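Local coordinates for protein mandelate racemase/muconate lactonizing enzyme (Polaromonas sp., PDB 3CB3) that probably acts on acid sugars such as L-glucaric acid, as a magnesium-dependent member of the mandelate racemase branch of the enolase superfamily, at residues R150-S155 against E331-H336; P314-E319 against E335-L340. One frame throughout, in Å; residues are numbered along the deposited sequence.

In the fold
Both contacts belong to the barrel domain of an enolase-superfamily fold and end on the same piece of chain, 335-340 starting at the end of strand 333-335. Their centres lie about 9 Å apart, and they share Glu335 and His336. Contact 1 sets strand 333-335 beside strand 148-152. Contact 2 covers the loop after strand 333-335 with the start of helix 318-326 and the loop before it. They touch at Val334 CG1 and Met318 CB, 3.9 Å apart, among other places. Contact 2 reaches the bound L-glucaric acid through His315, Phe337 and Trp339. The Glu335 side chain, common to both, lies about 4 Å from this ligand and about 6 Å from a magnesium ion.

Contact 1: R150-S155 against E331-H336; sequences RCYNTS and EPWVEH
Tyr152 O receives His336 N at 2.9 Å, in a bond that is almost straight, with an angle of 174° at the hydrogen. Two more backbone bonds join the strands. Val334 N gives to Arg150 O at 3.0 Å, and Tyr152 N gives to Val334 O in a longer, more bent bond. The strands run parallel, with Cys151 beside Val334 and Tyr152 beside Glu335.

Arg150, Tyr152, Trp333 and Glu335 share one face of the sheet. Arg150 lays its chain over the Trp333 indole. Its CB sits above the six-membered ring, 3.9 Å from the centroid, in a CH-pi contact. A bend at chi3 (74°) sets the guanidinium beyond the rim of the ring, with Trp333 CZ2 under its centre, 3.4 Å from Arg150 CZ. The two planes are 31° apart. Glu335 places CB over a face of the Tyr152 ring, 3.8 Å from its centroid. The carboxylate of Glu335 also forms a salt bridge with Lys182.

Waters extend the pairing. One links Tyr152 OH to Trp333 O. Another takes the N-H of Thr154 and donates to Glu335 OE1, at 2.6 Å, and to His336 O. A third water lies between Asn153 ND2 and His336 ND1; ND2 also bonds Ser173. The pairing joins segments 176 residues apart in the chain, as expected of strands that meet when the barrel domain of the enolase superfamily closes on itself.

Contact 2: P314-E319 against E335-L340; sequences PHFAME and EHFEWL. With LGT (L-glucaric acid), chain G.
The rings of Phe316, Phe337 and Trp339 pack together beside the ligand pocket of the enolase-type barrel domain. Phe316 turns its edge to the face of Phe337 in a T-shaped pair. The centroids are 5.1 Å apart and the planes meet at 74°. Phe316 CD1 makes the approach, 3.6 Å from Phe337 CD2. With CG anti to its nitrogen (chi1 -161°), the Phe316 ring also reaches Trp339, at an oblique tilt, and its far end rests against Leu340. Phe337 CD1 lies over one face of Trp339.

Met318 adds sulfur-aromatic and CH-pi contacts. It runs extended beyond CG and lays SD, for the first, and CE, for the second, over one face of the His336 imidazole. Each atom is 4.0 Å from the ring centroid. The same sulfur takes a weak hydrogen bond from Phe337 N.

Water carries much of the polar joining. One water accepts from Glu335 N and donates to Pro314 O and Phe316 O. A second accepts from Phe316 N and donates to Glu335 OE2, which also pairs with Lys182. A third accepts from Leu340 N and donates to Glu319 OE2 and Phe337 O. Glu335 O itself is buried without a partner.

The ligand meets this contact through His315, Phe337 and Trp339. Asp288 holds His315 ND1, which probably fixes the turn of the ring. Phe337 CZ and Trp339 CH2 approach the two carboxylate ends of L-glucaric acid, near O1B and O6B. Between these ends, His315 NE2 donates to hydroxyl O3 of the ligand at 2.7 Å, with an angle of 161° at the hydrogen.

Contact 1: R150-S155 against E331-H336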
ATOM      1  N   ARG A 150     -13.317  20.508  19.178  1.00 18.47           N
ATOM      2  CA  ARG A 150     -12.755  21.752  18.654  1.00 19.49           C
ATOM      3  C   ARG A 150     -12.585  21.597  17.153  1.00 20.40           C
ATOM      4  O   ARG A 150     -12.145  20.547  16.681  1.00 17.80           O
ATOM      5  CB  ARG A 150     -11.398  22.039  19.294  1.00 20.23           C
ATOM      6  CG  ARG A 150     -11.421  22.037  20.814  1.00 23.07           C
ATOM      7  CD  ARG A 150     -10.147  22.634  21.387  1.00 23.86           C
ATOM      8  NE  ARG A 150     -10.124  24.086  21.228  1.00 26.69           N
ATOM      9  CZ  ARG A 150      -9.141  24.872  21.662  1.00 26.41           C
ATOM     10  NH1 ARG A 150      -8.090  24.347  22.280  1.00 25.26           N
ATOM     11  NH2 ARG A 150      -9.215  26.185  21.488  1.00 24.62           N
ATOM     12  N   CYS A 151     -12.939  22.630  16.391  1.00 20.25           N
ATOM     13  CA  CYS A 151     -12.810  22.540  14.941  1.00 20.89           C
ATOM     14  C   CYS A 151     -12.082  23.749  14.365  1.00 20.56           C
ATOM     15  O   CYS A 151     -11.972  24.796  15.009  1.00 18.78           O
ATOM     16  CB  CYS A 151     -14.191  22.429  14.288  1.00 22.40           C
ATOM     17  SG  CYS A 151     -15.232  23.894  14.535  1.00 24.72           S
ATOM     18  N   TYR A 152     -11.586  23.594  13.145  1.00 18.42           N
ATOM     19  CA  TYR A 152     -10.879  24.680  12.476  1.00 18.03           C
ATOM     20  C   TYR A 152     -11.122  24.525  10.988  1.00 18.45           C
ATOM     21  O   TYR A 152     -11.718  23.540  10.556  1.00 19.05           O
ATOM     22  CB  TYR A 152      -9.379  24.597  12.774  1.00 17.37           C
ATOM     23  CG  TYR A 152      -8.707  23.367  12.192  1.00 20.11           C
ATOM     24  CD1 TYR A 152      -8.051  23.420  10.960  1.00 21.51           C
ATOM     25  CD2 TYR A 152      -8.745  22.146  12.865  1.00 18.41           C
ATOM     26  CE1 TYR A 152      -7.444  22.280  10.413  1.00 22.89           C
ATOM     27  CE2 TYR A 152      -8.147  21.004  12.329  1.00 22.20           C
ATOM     28  CZ  TYR A 152      -7.499  21.078  11.105  1.00 23.61           C
ATOM     29  OH  TYR A 152      -6.913  19.943  10.578  1.00 26.27           O
ATOM     30  N   ASN A 153     -10.691  25.505  10.200  1.00 19.42           N
ATOM     31  CA  ASN A 153     -10.845  25.396   8.756  1.00 19.90           C
ATOM     32  C   ASN A 153      -9.804  26.267   8.067  1.00 20.87           C
ATOM     33  O   ASN A 153      -9.015  26.938   8.737  1.00 18.75           O
ATOM     34  CB  ASN A 153     -12.287  25.737   8.315  1.00 20.93           C
ATOM     35  CG  ASN A 153     -12.565  27.245   8.214  1.00 23.13           C
ATOM     36  OD1 ASN A 153     -11.772  28.082   8.638  1.00 23.78           O
ATOM     37  ND2 ASN A 153     -13.720  27.585   7.646  1.00 24.61           N
ATOM     38  N   THR A 154      -9.771  26.217   6.740  1.00 21.88           N
ATOM     39  CA  THR A 154      -8.806  26.999   5.966  1.00 25.18           C
ATOM     40  C   THR A 154      -9.486  28.228   5.383  1.00 25.95           C
ATOM     41  O   THR A 154      -8.821  29.138   4.873  1.00 25.82           O
ATOM     42  CB  THR A 154      -8.234  26.186   4.794  1.00 24.26           C
ATOM     43  OG1 THR A 154      -9.303  25.811   3.919  1.00 21.97           O
ATOM     44  CG2 THR A 154      -7.519  24.929   5.298  1.00 25.51           C
ATOM     45  N   SER A 155     -10.814  28.243   5.465  1.00 27.14           N
ATOM     46  CA  SER A 155     -11.613  29.341   4.942  1.00 29.15           C
ATOM     47  C   SER A 155     -11.338  29.548   3.457  1.00 30.75           C
ATOM     48  O   SER A 155     -11.294  30.681   2.974  1.00 30.72           O
ATOM     49  CB  SER A 155     -11.324  30.626   5.714  1.00 30.80           C
ATOM     50  OG  SER A 155     -11.818  30.532   7.038  1.00 34.41           O
ATOM     51  N   GLU A 331      -8.031  16.153  24.299  1.00 27.60           N
ATOM     52  CA  GLU A 331      -8.743  17.044  23.380  1.00 26.51           C
ATOM     53  C   GLU A 331      -8.178  17.068  21.963  1.00 23.15           C
ATOM     54  O   GLU A 331      -7.046  17.470  21.741  1.00 22.79           O
ATOM     55  CB  GLU A 331      -8.788  18.478  23.924  1.00 28.65           C
ATOM     56  CG  GLU A 331      -9.550  19.453  23.007  1.00 29.98           C
ATOM     57  CD  GLU A 331     -11.019  19.074  22.811  1.00 34.41           C
ATOM     58  OE1 GLU A 331     -11.747  19.039  23.824  1.00 30.46           O
ATOM     59  OE2 GLU A 331     -11.451  18.813  21.649  1.00 34.56           O
ATOM     60  N   PRO A 332      -8.983  16.633  20.988  1.00 21.64           N
ATOM     61  CA  PRO A 332      -8.615  16.583  19.574  1.00 22.46           C
ATOM     62  C   PRO A 332      -9.084  17.802  18.782  1.00 20.88           C
ATOM     63  O   PRO A 332      -9.765  18.679  19.315  1.00 21.20           O
ATOM     64  CB  PRO A 332      -9.302  15.314  19.105  1.00 21.81           C
ATOM     65  CG  PRO A 332     -10.614  15.397  19.841  1.00 23.66           C
ATOM     66  CD  PRO A 332     -10.203  15.843  21.239  1.00 22.67           C
ATOM     67  N   TRP A 333      -8.681  17.859  17.514  1.00 19.77           N
ATOM     68  CA  TRP A 333      -9.096  18.929  16.605  1.00 18.65           C
ATOM     69  C   TRP A 333      -9.562  18.243  15.335  1.00 20.42           C
ATOM     70  O   TRP A 333      -8.919  17.301  14.860  1.00 19.94           O
ATOM     71  CB  TRP A 333      -7.942  19.863  16.237  1.00 16.95           C
ATOM     72  CG  TRP A 333      -7.585  20.878  17.259  1.00 16.05           C
ATOM     73  CD1 TRP A 333      -6.705  20.730  18.288  1.00 14.27           C
ATOM     74  CD2 TRP A 333      -8.044  22.235  17.311  1.00 14.98           C
ATOM     75  NE1 TRP A 333      -6.579  21.912  18.971  1.00 13.34           N
ATOM     76  CE2 TRP A 333      -7.390  22.854  18.391  1.00 15.34           C
ATOM     77  CE3 TRP A 333      -8.949  22.989  16.543  1.00 15.95           C
ATOM     78  CZ2 TRP A 333      -7.604  24.202  18.730  1.00 13.63           C
ATOM     79  CZ3 TRP A 333      -9.164  24.335  16.882  1.00 11.25           C
ATOM     80  CH2 TRP A 333      -8.489  24.919  17.966  1.00 11.20           C
ATOM     81  N   VAL A 334     -10.683  18.699  14.790  1.00 18.66           N
ATOM     82  CA  VAL A 334     -11.214  18.127  13.556  1.00 20.84           C
ATOM     83  C   VAL A 334     -11.415  19.285  12.585  1.00 20.79           C
ATOM     84  O   VAL A 334     -11.862  20.360  12.982  1.00 19.10           O
ATOM     85  CB  VAL A 334     -12.562  17.404  13.793  1.00 18.86           C
ATOM     86  CG1 VAL A 334     -13.224  17.062  12.466  1.00 18.89           C
ATOM     87  CG2 VAL A 334     -12.324  16.123  14.583  1.00 22.08           C
ATOM     88  N   GLU A 335     -11.079  19.073  11.318  1.00 23.20           N
ATOM     89  CA  GLU A 335     -11.219  20.141  10.338  1.00 25.27           C
ATOM     90  C   GLU A 335     -12.570  20.118   9.657  1.00 25.19           C
ATOM     91  O   GLU A 335     -13.059  19.062   9.251  1.00 25.44           O
ATOM     92  CB  GLU A 335     -10.106  20.064   9.282  1.00 28.38           C
ATOM     93  CG  GLU A 335     -10.067  21.283   8.360  1.00 30.21           C
ATOM     94  CD  GLU A 335      -8.822  21.333   7.477  1.00 33.70           C
ATOM     95  OE1 GLU A 335      -8.728  22.258   6.639  1.00 33.34           O
ATOM     96  OE2 GLU A 335      -7.940  20.457   7.620  1.00 34.68           O
ATOM     97  N   HIS A 336     -13.173  21.296   9.544  1.00 24.63           N
ATOM     98  CA  HIS A 336     -14.458  21.436   8.899  1.00 25.51           C
ATOM     99  C   HIS A 336     -14.245  21.696   7.408  1.00 27.33           C
ATOM    100  O   HIS A 336     -13.521  22.615   7.018  1.00 27.90           O
ATOM    101  CB  HIS A 336     -15.250  22.589   9.523  1.00 28.34           C
ATOM    102  CG  HIS A 336     -16.623  22.748   8.950  1.00 27.98           C
ATOM    103  ND1 HIS A 336     -16.851  23.287   7.704  1.00 29.00           N
ATOM    104  CD2 HIS A 336     -17.833  22.375   9.425  1.00 29.83           C
ATOM    105  CE1 HIS A 336     -18.143  23.240   7.434  1.00 28.79           C
ATOM    106  NE2 HIS A 336     -18.761  22.689   8.462  1.00 28.15           N
TER
HETATM  107  O   HOH W   1      -7.411  17.578  12.357  1.00 31.17           O
HETATM  108  O   HOH W   2     -15.309  25.291   6.284  1.00 30.11           O
HETATM  109  O   HOH W   3     -10.907  23.480   5.995  1.00 21.36           O

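Contact 2: P314-E319 against E335-L340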
ATOM      1  N   PRO A 314      -7.403  14.066  13.356  1.00 22.59           N
ATOM      2  CA  PRO A 314      -7.802  13.304  12.167  1.00 23.63           C
ATOM      3  C   PRO A 314      -7.796  14.173  10.915  1.00 24.90           C
ATOM      4  O   PRO A 314      -8.051  15.369  10.985  1.00 24.26           O
ATOM      5  CB  PRO A 314      -9.203  12.809  12.526  1.00 23.67           C
ATOM      6  CG  PRO A 314      -9.121  12.646  14.018  1.00 22.74           C
ATOM      7  CD  PRO A 314      -8.402  13.914  14.431  1.00 23.76           C
ATOM      8  N   HIS A 315      -7.505  13.567   9.771  1.00 24.47           N
ATOM      9  CA  HIS A 315      -7.459  14.313   8.518  1.00 26.37           C
ATOM     10  C   HIS A 315      -8.706  14.125   7.654  1.00 26.89           C
ATOM     11  O   HIS A 315      -9.131  12.998   7.396  1.00 25.44           O
ATOM     12  CB  HIS A 315      -6.209  13.910   7.721  1.00 25.66           C
ATOM     13  CG  HIS A 315      -6.211  14.396   6.302  1.00 26.58           C
ATOM     14  ND1 HIS A 315      -6.689  13.636   5.256  1.00 24.45           N
ATOM     15  CD2 HIS A 315      -5.834  15.583   5.766  1.00 25.65           C
ATOM     16  CE1 HIS A 315      -6.608  14.334   4.136  1.00 27.71           C
ATOM     17  NE2 HIS A 315      -6.094  15.518   4.418  1.00 27.04           N
ATOM     18  N   PHE A 316      -9.288  15.243   7.219  1.00 28.10           N
ATOM     19  CA  PHE A 316     -10.464  15.236   6.351  1.00 29.04           C
ATOM     20  C   PHE A 316     -11.682  14.519   6.957  1.00 29.59           C
ATOM     21  O   PHE A 316     -11.820  14.438   8.178  1.00 30.04           O
ATOM     22  CB  PHE A 316     -10.080  14.598   5.009  1.00 30.59           C
ATOM     23  CG  PHE A 316     -11.022  14.922   3.876  1.00 33.77           C
ATOM     24  CD1 PHE A 316     -11.382  16.241   3.602  1.00 34.69           C
ATOM     25  CD2 PHE A 316     -11.524  13.910   3.063  1.00 33.75           C
ATOM     26  CE1 PHE A 316     -12.228  16.547   2.532  1.00 36.38           C
ATOM     27  CE2 PHE A 316     -12.369  14.205   1.992  1.00 35.10           C
ATOM     28  CZ  PHE A 316     -12.722  15.525   1.726  1.00 34.65           C
ATOM     29  N   ALA A 317     -12.558  14.027   6.081  1.00 29.15           N
ATOM     30  CA  ALA A 317     -13.783  13.297   6.430  1.00 28.56           C
ATOM     31  C   ALA A 317     -14.348  13.561   7.824  1.00 26.85           C
ATOM     32  O   ALA A 317     -14.434  12.652   8.653  1.00 25.59           O
ATOM     33  CB  ALA A 317     -13.556  11.792   6.241  1.00 27.41           C
ATOM     34  N   MET A 318     -14.761  14.797   8.070  1.00 25.42           N
ATOM     35  CA  MET A 318     -15.310  15.161   9.368  1.00 25.77           C
ATOM     36  C   MET A 318     -16.546  14.357   9.763  1.00 24.82           C
ATOM     37  O   MET A 318     -16.720  14.037  10.935  1.00 24.28           O
ATOM     38  CB  MET A 318     -15.647  16.656   9.407  1.00 27.09           C
ATOM     39  CG  MET A 318     -16.627  17.121   8.342  1.00 26.25           C
ATOM     40  SD  MET A 318     -17.035  18.868   8.579  1.00 26.44           S
ATOM     41  CE  MET A 318     -18.527  19.000   7.634  1.00 24.91           C
ATOM     42  N   GLU A 319     -17.395  14.027   8.792  1.00 24.00           N
ATOM     43  CA  GLU A 319     -18.617  13.274   9.070  1.00 24.10           C
ATOM     44  C   GLU A 319     -18.330  11.964   9.793  1.00 24.65           C
ATOM     45  O   GLU A 319     -19.190  11.427  10.493  1.00 24.62           O
ATOM     46  CB  GLU A 319     -19.386  12.996   7.775  1.00 26.34           C
ATOM     47  CG  GLU A 319     -19.930  14.257   7.091  1.00 29.77           C
ATOM     48  CD  GLU A 319     -18.894  14.989   6.230  1.00 29.72           C
ATOM     49  OE1 GLU A 319     -17.686  14.706   6.347  1.00 29.79           O
ATOM     50  OE2 GLU A 319     -19.302  15.861   5.433  1.00 32.06           O
ATOM     51  N   GLU A 335     -11.079  19.073  11.318  1.00 23.20           N
ATOM     52  CA  GLU A 335     -11.219  20.141  10.338  1.00 25.27           C
ATOM     53  C   GLU A 335     -12.570  20.118   9.657  1.00 25.19           C
ATOM     54  O   GLU A 335     -13.059  19.062   9.251  1.00 25.44           O
ATOM     55  CB  GLU A 335     -10.106  20.064   9.282  1.00 28.38           C
ATOM     56  CG  GLU A 335     -10.067  21.283   8.360  1.00 30.21           C
ATOM     57  CD  GLU A 335      -8.822  21.333   7.477  1.00 33.70           C
ATOM     58  OE1 GLU A 335      -8.728  22.258   6.639  1.00 33.34           O
ATOM     59  OE2 GLU A 335      -7.940  20.457   7.620  1.00 34.68           O
ATOM     60  N   HIS A 336     -13.173  21.296   9.544  1.00 24.63           N
ATOM     61  CA  HIS A 336     -14.458  21.436   8.899  1.00 25.51           C
ATOM     62  C   HIS A 336     -14.245  21.696   7.408  1.00 27.33           C
ATOM     63  O   HIS A 336     -13.521  22.615   7.018  1.00 27.90           O
ATOM     64  CB  HIS A 336     -15.250  22.589   9.523  1.00 28.34           C
ATOM     65  CG  HIS A 336     -16.623  22.748   8.950  1.00 27.98           C
ATOM     66  ND1 HIS A 336     -16.851  23.287   7.704  1.00 29.00           N
ATOM     67  CD2 HIS A 336     -17.833  22.375   9.425  1.00 29.83           C
ATOM     68  CE1 HIS A 336     -18.143  23.240   7.434  1.00 28.79           C
ATOM     69  NE2 HIS A 336     -18.761  22.689   8.462  1.00 28.15           N
ATOM     70  N   PHE A 337     -14.880  20.865   6.592  1.00 27.59           N
ATOM     71  CA  PHE A 337     -14.811  20.943   5.135  1.00 30.79           C
ATOM     72  C   PHE A 337     -16.245  20.865   4.643  1.00 30.44           C
ATOM     73  O   PHE A 337     -17.059  20.159   5.229  1.00 30.11           O
ATOM     74  CB  PHE A 337     -14.063  19.731   4.566  1.00 32.58           C
ATOM     75  CG  PHE A 337     -12.571  19.863   4.571  1.00 34.76           C
ATOM     76  CD1 PHE A 337     -11.917  20.547   3.547  1.00 36.26           C
ATOM     77  CD2 PHE A 337     -11.809  19.260   5.570  1.00 35.91           C
ATOM     78  CE1 PHE A 337     -10.520  20.624   3.513  1.00 37.13           C
ATOM     79  CE2 PHE A 337     -10.413  19.330   5.550  1.00 35.86           C
ATOM     80  CZ  PHE A 337      -9.768  20.013   4.516  1.00 37.15           C
ATOM     81  N   GLU A 338     -16.567  21.579   3.574  1.00 30.50           N
ATOM     82  CA  GLU A 338     -17.918  21.509   3.045  1.00 32.50           C
ATOM     83  C   GLU A 338     -17.948  20.586   1.824  1.00 30.62           C
ATOM     84  O   GLU A 338     -19.011  20.268   1.297  1.00 28.87           O
ATOM     85  CB  GLU A 338     -18.417  22.909   2.679  1.00 36.42           C
ATOM     86  CG  GLU A 338     -18.520  23.830   3.890  1.00 42.86           C
ATOM     87  CD  GLU A 338     -19.359  25.063   3.630  1.00 47.04           C
ATOM     88  OE1 GLU A 338     -18.979  25.876   2.757  1.00 48.69           O
ATOM     89  OE2 GLU A 338     -20.401  25.217   4.305  1.00 50.43           O
ATOM     90  N   TRP A 339     -16.767  20.139   1.404  1.00 30.44           N
ATOM     91  CA  TRP A 339     -16.622  19.274   0.230  1.00 30.05           C
ATOM     92  C   TRP A 339     -17.575  18.087   0.116  1.00 29.23           C
ATOM     93  O   TRP A 339     -18.199  17.890  -0.928  1.00 29.13           O
ATOM     94  CB  TRP A 339     -15.185  18.750   0.146  1.00 32.37           C
ATOM     95  CG  TRP A 339     -14.145  19.817  -0.058  1.00 34.95           C
ATOM     96  CD1 TRP A 339     -14.329  21.172  -0.016  1.00 36.39           C
ATOM     97  CD2 TRP A 339     -12.744  19.610  -0.276  1.00 35.63           C
ATOM     98  NE1 TRP A 339     -13.128  21.820  -0.190  1.00 36.37           N
ATOM     99  CE2 TRP A 339     -12.139  20.885  -0.351  1.00 36.24           C
ATOM    100  CE3 TRP A 339     -11.941  18.471  -0.412  1.00 35.51           C
ATOM    101  CZ2 TRP A 339     -10.766  21.052  -0.553  1.00 37.56           C
ATOM    102  CZ3 TRP A 339     -10.574  18.636  -0.614  1.00 36.62           C
ATOM    103  CH2 TRP A 339     -10.002  19.920  -0.681  1.00 37.50           C
ATOM    104  N   LEU A 340     -17.685  17.296   1.182  1.00 27.11           N
ATOM    105  CA  LEU A 340     -18.533  16.105   1.169  1.00 27.40           C
ATOM    106  C   LEU A 340     -20.016  16.311   1.464  1.00 28.86           C
ATOM    107  O   LEU A 340     -20.816  15.392   1.291  1.00 29.39           O
ATOM    108  CB  LEU A 340     -17.977  15.064   2.150  1.00 27.18           C
ATOM    109  CG  LEU A 340     -16.514  14.651   1.971  1.00 27.37           C
ATOM    110  CD1 LEU A 340     -16.201  13.489   2.898  1.00 28.11           C
ATOM    111  CD2 LEU A 340     -16.263  14.257   0.523  1.00 28.79           C
TER
HETATM  112  O1A LGT G 601      -4.460  19.094   5.793  1.00 32.23           O
HETATM  113  C1  LGT G 601      -5.119  19.133   4.734  1.00 35.15           C
HETATM  114  O1B LGT G 601      -6.368  19.027   4.669  1.00 35.40           O
HETATM  115  C2  LGT G 601      -4.354  19.334   3.388  1.00 36.20           C
HETATM  116  O2  LGT G 601      -3.001  18.857   3.523  1.00 33.57           O
HETATM  117  C3  LGT G 601      -5.048  18.617   2.212  1.00 38.54           C
HETATM  118  O3  LGT G 601      -5.134  17.230   2.522  1.00 39.07           O
HETATM  119  C4  LGT G 601      -4.329  18.775   0.827  1.00 40.54           C
HETATM  120  O4  LGT G 601      -3.813  17.519   0.358  1.00 41.55           O
HETATM  121  C5  LGT G 601      -5.213  19.352  -0.310  1.00 42.91           C
HETATM  122  O5  LGT G 601      -6.382  18.531  -0.475  1.00 43.25           O
HETATM  123  C6  LGT G 601      -5.634  20.813  -0.028  1.00 44.46           C
HETATM  124  O6A LGT G 601      -4.761  21.688  -0.243  1.00 46.95           O
HETATM  125  O6B LGT G 601      -6.788  21.041   0.399  1.00 45.68           O
HETATM  126  O   HOH W   4     -10.645  16.593  10.309  1.00 38.59           O
HETATM  127  O   HOH W   5      -7.961  17.864   7.544  1.00 35.71           O
HETATM  128  O   HOH W   6     -17.172  17.530   4.008  1.00 28.42           O